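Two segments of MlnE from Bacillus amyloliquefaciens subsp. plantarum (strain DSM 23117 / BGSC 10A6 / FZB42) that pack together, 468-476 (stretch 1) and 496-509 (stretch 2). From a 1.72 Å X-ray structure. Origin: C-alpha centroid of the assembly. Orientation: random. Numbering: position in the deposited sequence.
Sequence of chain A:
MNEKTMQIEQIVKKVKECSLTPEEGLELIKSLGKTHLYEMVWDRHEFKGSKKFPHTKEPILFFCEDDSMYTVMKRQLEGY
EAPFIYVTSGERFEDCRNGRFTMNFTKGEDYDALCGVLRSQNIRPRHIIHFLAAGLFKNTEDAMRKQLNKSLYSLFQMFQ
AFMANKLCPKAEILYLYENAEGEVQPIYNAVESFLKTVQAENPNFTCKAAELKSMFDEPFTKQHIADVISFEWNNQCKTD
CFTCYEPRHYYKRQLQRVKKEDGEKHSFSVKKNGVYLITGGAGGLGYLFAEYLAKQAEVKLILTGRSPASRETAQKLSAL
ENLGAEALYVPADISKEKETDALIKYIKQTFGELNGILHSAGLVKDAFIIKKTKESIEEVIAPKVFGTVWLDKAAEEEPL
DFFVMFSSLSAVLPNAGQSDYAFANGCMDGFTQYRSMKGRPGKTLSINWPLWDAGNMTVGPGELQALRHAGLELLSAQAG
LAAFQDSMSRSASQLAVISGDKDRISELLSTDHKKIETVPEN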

# COMPACT_ATOMS: atom_id res chain seq x y z
N ARG A 468 11.14 -17.89 -11.92
CA ARG A 468 11.28 -18.74 -13.11
C ARG A 468 10.00 -19.51 -13.40
O ARG A 468 9.40 -19.37 -14.48
N HIS A 469 9.59 -20.32 -12.42
CA HIS A 469 8.40 -21.17 -12.50
C HIS A 469 7.16 -20.32 -12.82
O HIS A 469 6.27 -20.77 -13.55
N ALA A 470 7.12 -19.10 -12.28
CA ALA A 470 5.99 -18.19 -12.46
C ALA A 470 5.79 -17.74 -13.92
O ALA A 470 4.67 -17.47 -14.31
N GLY A 471 6.85 -17.71 -14.73
CA GLY A 471 6.78 -17.09 -16.07
C GLY A 471 7.10 -15.59 -16.03
O GLY A 471 6.74 -14.81 -16.94
N LEU A 472 7.78 -15.17 -14.97
CA LEU A 472 8.16 -13.78 -14.81
C LEU A 472 9.65 -13.67 -15.04
O LEU A 472 10.36 -14.66 -15.03
N GLU A 473 10.10 -12.45 -15.27
CA GLU A 473 11.49 -12.15 -15.52
C GLU A 473 11.82 -10.91 -14.77
O GLU A 473 10.95 -10.10 -14.51
N LEU A 474 13.09 -10.71 -14.47
CA LEU A 474 13.54 -9.49 -13.88
C LEU A 474 13.35 -8.35 -14.88
O LEU A 474 13.41 -8.53 -16.09
N LEU A 475 13.08 -7.17 -14.34
CA LEU A 475 12.94 -5.98 -15.15
C LEU A 475 14.34 -5.37 -15.37
O LEU A 475 15.01 -5.01 -14.43
N SER A 476 14.76 -5.21 -16.61
CA SER A 476 16.07 -4.63 -16.87
C SER A 476 16.01 -3.14 -16.67
O SER A 476 14.93 -2.54 -16.78
N ALA A 496 0.86 -0.53 -12.39
CA ALA A 496 1.72 -1.66 -12.07
C ALA A 496 2.53 -2.07 -13.31
O ALA A 496 2.02 -2.16 -14.40
N VAL A 497 3.79 -2.39 -13.07
CA VAL A 497 4.70 -2.83 -14.12
C VAL A 497 5.02 -4.27 -13.82
O VAL A 497 5.44 -4.58 -12.72
N ILE A 498 4.70 -5.16 -14.76
CA ILE A 498 4.95 -6.58 -14.64
C ILE A 498 5.79 -7.06 -15.87
O ILE A 498 5.45 -6.80 -17.03
N SER A 499 6.88 -7.76 -15.55
CA SER A 499 7.90 -8.19 -16.54
C SER A 499 7.83 -9.73 -16.70
O SER A 499 7.99 -10.48 -15.73
N GLY A 500 7.54 -10.16 -17.92
CA GLY A 500 7.42 -11.57 -18.26
C GLY A 500 6.52 -11.84 -19.45
O GLY A 500 6.24 -10.95 -20.27
N ASP A 501 5.99 -13.06 -19.50
CA ASP A 501 5.11 -13.46 -20.61
C ASP A 501 3.69 -13.04 -20.34
O ASP A 501 3.14 -13.36 -19.27
N LYS A 502 3.06 -12.40 -21.33
CA LYS A 502 1.71 -11.83 -21.15
C LYS A 502 0.65 -12.83 -20.66
O LYS A 502 -0.21 -12.50 -19.83
N ASP A 503 0.70 -14.06 -21.14
CA ASP A 503 -0.36 -15.03 -20.81
C ASP A 503 -0.12 -15.62 -19.43
O ASP A 503 -1.04 -15.79 -18.62
N ARG A 504 1.14 -15.89 -19.15
CA ARG A 504 1.54 -16.33 -17.82
C ARG A 504 1.08 -15.28 -16.79
O ARG A 504 0.48 -15.61 -15.75
N ILE A 505 1.29 -14.02 -17.12
CA ILE A 505 0.93 -12.95 -16.21
C ILE A 505 -0.59 -12.88 -16.08
O ILE A 505 -1.13 -12.71 -15.00
N SER A 506 -1.28 -13.00 -17.19
CA SER A 506 -2.73 -12.99 -17.14
C SER A 506 -3.32 -14.06 -16.20
O SER A 506 -4.33 -13.82 -15.55
N GLU A 507 -2.67 -15.23 -16.13
CA GLU A 507 -3.15 -16.32 -15.24
C GLU A 507 -2.92 -15.92 -13.79
O GLU A 507 -3.80 -16.01 -12.92
N LEU A 508 -1.70 -15.47 -13.55
CA LEU A 508 -1.34 -14.98 -12.27
C LEU A 508 -2.30 -13.90 -11.78
O LEU A 508 -2.54 -13.79 -10.58
N LEU A 509 -2.85 -13.10 -12.68
CA LEU A 509 -3.76 -12.05 -12.27
C LEU A 509 -5.23 -12.47 -12.21
O LEU A 509 -6.04 -11.76 -11.64

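The contact is organised around a single backbone bridge, and the side chains fill in around it. Leu-472 and Gly-500 face each other with CA atoms 4.2 Å apart, and two hydrogen bonds flank them: Asp-501 N donates to Gly-471 O at 3.2 Å, and Glu-473 N donates to Ser-499 O at 2.9 Å. Both are nearly straight, so four backbone polar groups are paid for on the two sides of the bridge. Closeness of this kind needs glycine. An ideal CB on Gly-500 would lie 2.5 Å from Gly-471 O. An ideal CB on Gly-471 would lie 2.7 Å from Arg-504 CB; the backbone angles at both positions also call for glycine by themselves. Gly-471, with positive phi, closes a Schellman motif, its N donating to Arg-468 O at 3.1 Å.

Leu-472 supplies the main apolar plug. Its CA-to-CB bond points sideways, but the mt rotamer brings its end nearer to stretch 2, where CD2 lies 3.7 Å from Ile-505 CG1 and 4.0 Å from Ile-498 CG2, while CD1 meets Leu-508 CD2 at 4.0 Å. One side chain thus touches both the strand and the helix. A second apolar pair forms farther along, with Leu-475 (tp) placing CD2 4.2 Å from CG1 of Val-497 (t), which points toward stretch 1.

Ser-499 also points toward stretch 1, in the t rotamer, and has the largest covered area of any residue here. Its OG lies 3.1 Å from Glu-473 O and 3.2 Å from Leu-474 O; which acceptor takes its proton is not settled. Its backbone N donates to water 1 at 2.9 Å, and that water makes a weak, long bond to Glu-473 O at 3.5 Å, so a solvent molecule serves a strand NH beside the bridge.

At the helix start, Asp-501 (t) is the N-cap: OD2 accepts from Arg-504 N at 3.0 Å and, weakly, from Asp-503 N at 3.0 Å. The residue therefore spends its own NH across the contact and its carboxylate on the helix.

Arg-504 points toward stretch 1 and folds through an mmm rotamer to the end of the preceding helical segment. NH2 sits 2.9 Å from His-469 O, near the guanidinium plane, whereas Ala-470 O lies over one face, 3.2 Å from NH2 at an angle too poor for a hydrogen bond. On the helix itself, NH1 makes a salt bridge to Glu-507 OE2 at 3.0 Å. The rule is economical: glycines let the backbones meet, Leu-472 reaches both strand and helix, and Ser-499 and Arg-504 bring polar atoms close to the carbonyls of stretch 1.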

# COMPACT_ATOMS: atom_id res chain seq x y z
CB ARG A 468 12.44 -19.75 -12.91
CG ARG A 468 13.83 -19.25 -13.27
CD ARG A 468 14.28 -18.00 -12.52
NE ARG A 468 14.87 -17.04 -13.47
CZ ARG A 468 14.18 -16.19 -14.24
NH1 ARG A 468 12.86 -16.11 -14.20
NH2 ARG A 468 14.83 -15.38 -15.07
CB HIS A 469 8.21 -21.92 -11.18
CG HIS A 469 7.25 -23.08 -11.25
ND1 HIS A 469 6.23 -23.26 -10.33
CD2 HIS A 469 7.15 -24.11 -12.12
CE1 HIS A 469 5.55 -24.35 -10.63
NE2 HIS A 469 6.09 -24.89 -11.71
CB ALA A 470 6.12 -16.99 -11.53
CB LEU A 472 7.78 -13.30 -13.42
CG LEU A 472 6.29 -13.42 -13.05
CD1 LEU A 472 6.01 -13.13 -11.57
CD2 LEU A 472 5.49 -12.48 -13.90
CB GLU A 473 11.70 -11.88 -17.01
CG GLU A 473 11.63 -13.15 -17.85
CD GLU A 473 11.74 -12.89 -19.34
OE1 GLU A 473 12.67 -12.16 -19.77
OE2 GLU A 473 10.88 -13.41 -20.08
CB LEU A 474 15.01 -9.60 -13.47
CG LEU A 474 15.40 -10.52 -12.32
CD1 LEU A 474 16.92 -10.66 -12.24
CD2 LEU A 474 14.88 -10.01 -10.99
CB LEU A 475 12.02 -4.97 -14.43
CG LEU A 475 11.72 -3.62 -15.07
CD1 LEU A 475 10.97 -3.80 -16.36
CD2 LEU A 475 10.91 -2.73 -14.12
CB SER A 476 16.50 -4.94 -18.33
OG SER A 476 15.78 -4.21 -19.31
CB ALA A 496 0.95 -2.81 -11.61
CB VAL A 497 5.99 -2.00 -14.17
CG1 VAL A 497 6.90 -2.56 -15.28
CG2 VAL A 497 5.76 -0.49 -14.41
CB ILE A 498 3.66 -7.39 -14.53
CG1 ILE A 498 2.71 -6.75 -13.48
CG2 ILE A 498 4.00 -8.81 -14.09
CD1 ILE A 498 1.43 -7.52 -13.36
CB SER A 499 9.27 -7.72 -16.06
OG SER A 499 10.30 -8.21 -16.90
CB ASP A 501 5.12 -14.97 -20.79
CG ASP A 501 4.09 -15.43 -21.82
OD1 ASP A 501 4.32 -15.18 -23.03
OD2 ASP A 501 3.04 -15.99 -21.43
CB LYS A 502 1.24 -10.99 -22.39
CG LYS A 502 0.83 -11.69 -23.69
CD LYS A 502 1.92 -12.51 -24.41
CE LYS A 502 3.28 -11.80 -24.65
NZ LYS A 502 3.26 -10.64 -25.58
CB ASP A 503 -0.47 -16.12 -21.90
CG ASP A 503 -0.70 -15.53 -23.30
OD1 ASP A 503 -1.49 -14.59 -23.40
OD2 ASP A 503 -0.09 -15.98 -24.29
CB ARG A 504 3.05 -16.52 -17.76
CG ARG A 504 3.62 -17.44 -18.85
CD ARG A 504 3.20 -18.90 -18.74
NE ARG A 504 3.90 -19.51 -17.61
CZ ARG A 504 3.35 -19.83 -16.44
NH1 ARG A 504 2.04 -19.67 -16.22
NH2 ARG A 504 4.11 -20.34 -15.49
CB ILE A 505 1.47 -11.62 -16.70
CG1 ILE A 505 2.98 -11.60 -16.52
CG2 ILE A 505 0.79 -10.51 -15.91
CD1 ILE A 505 3.70 -10.59 -17.39
CB SER A 506 -3.30 -13.16 -18.52
OG SER A 506 -4.61 -13.62 -18.36
CB GLU A 507 -2.40 -17.63 -15.53
CG GLU A 507 -2.69 -18.22 -16.90
CD GLU A 507 -1.50 -19.01 -17.44
OE1 GLU A 507 -1.12 -18.79 -18.61
OE2 GLU A 507 -0.94 -19.84 -16.69
CB LEU A 508 0.07 -14.44 -12.39
CG LEU A 508 0.73 -14.00 -11.10
CD1 LEU A 508 0.97 -15.18 -10.17
CD2 LEU A 508 2.04 -13.35 -11.50
CB LEU A 509 -3.64 -10.84 -13.19
CG LEU A 509 -2.32 -10.06 -13.21
CD1 LEU A 509 -2.40 -8.91 -14.19
CD2 LEU A 509 -2.00 -9.53 -11.85
O HOH W 1 7.86 -9.14 -13.20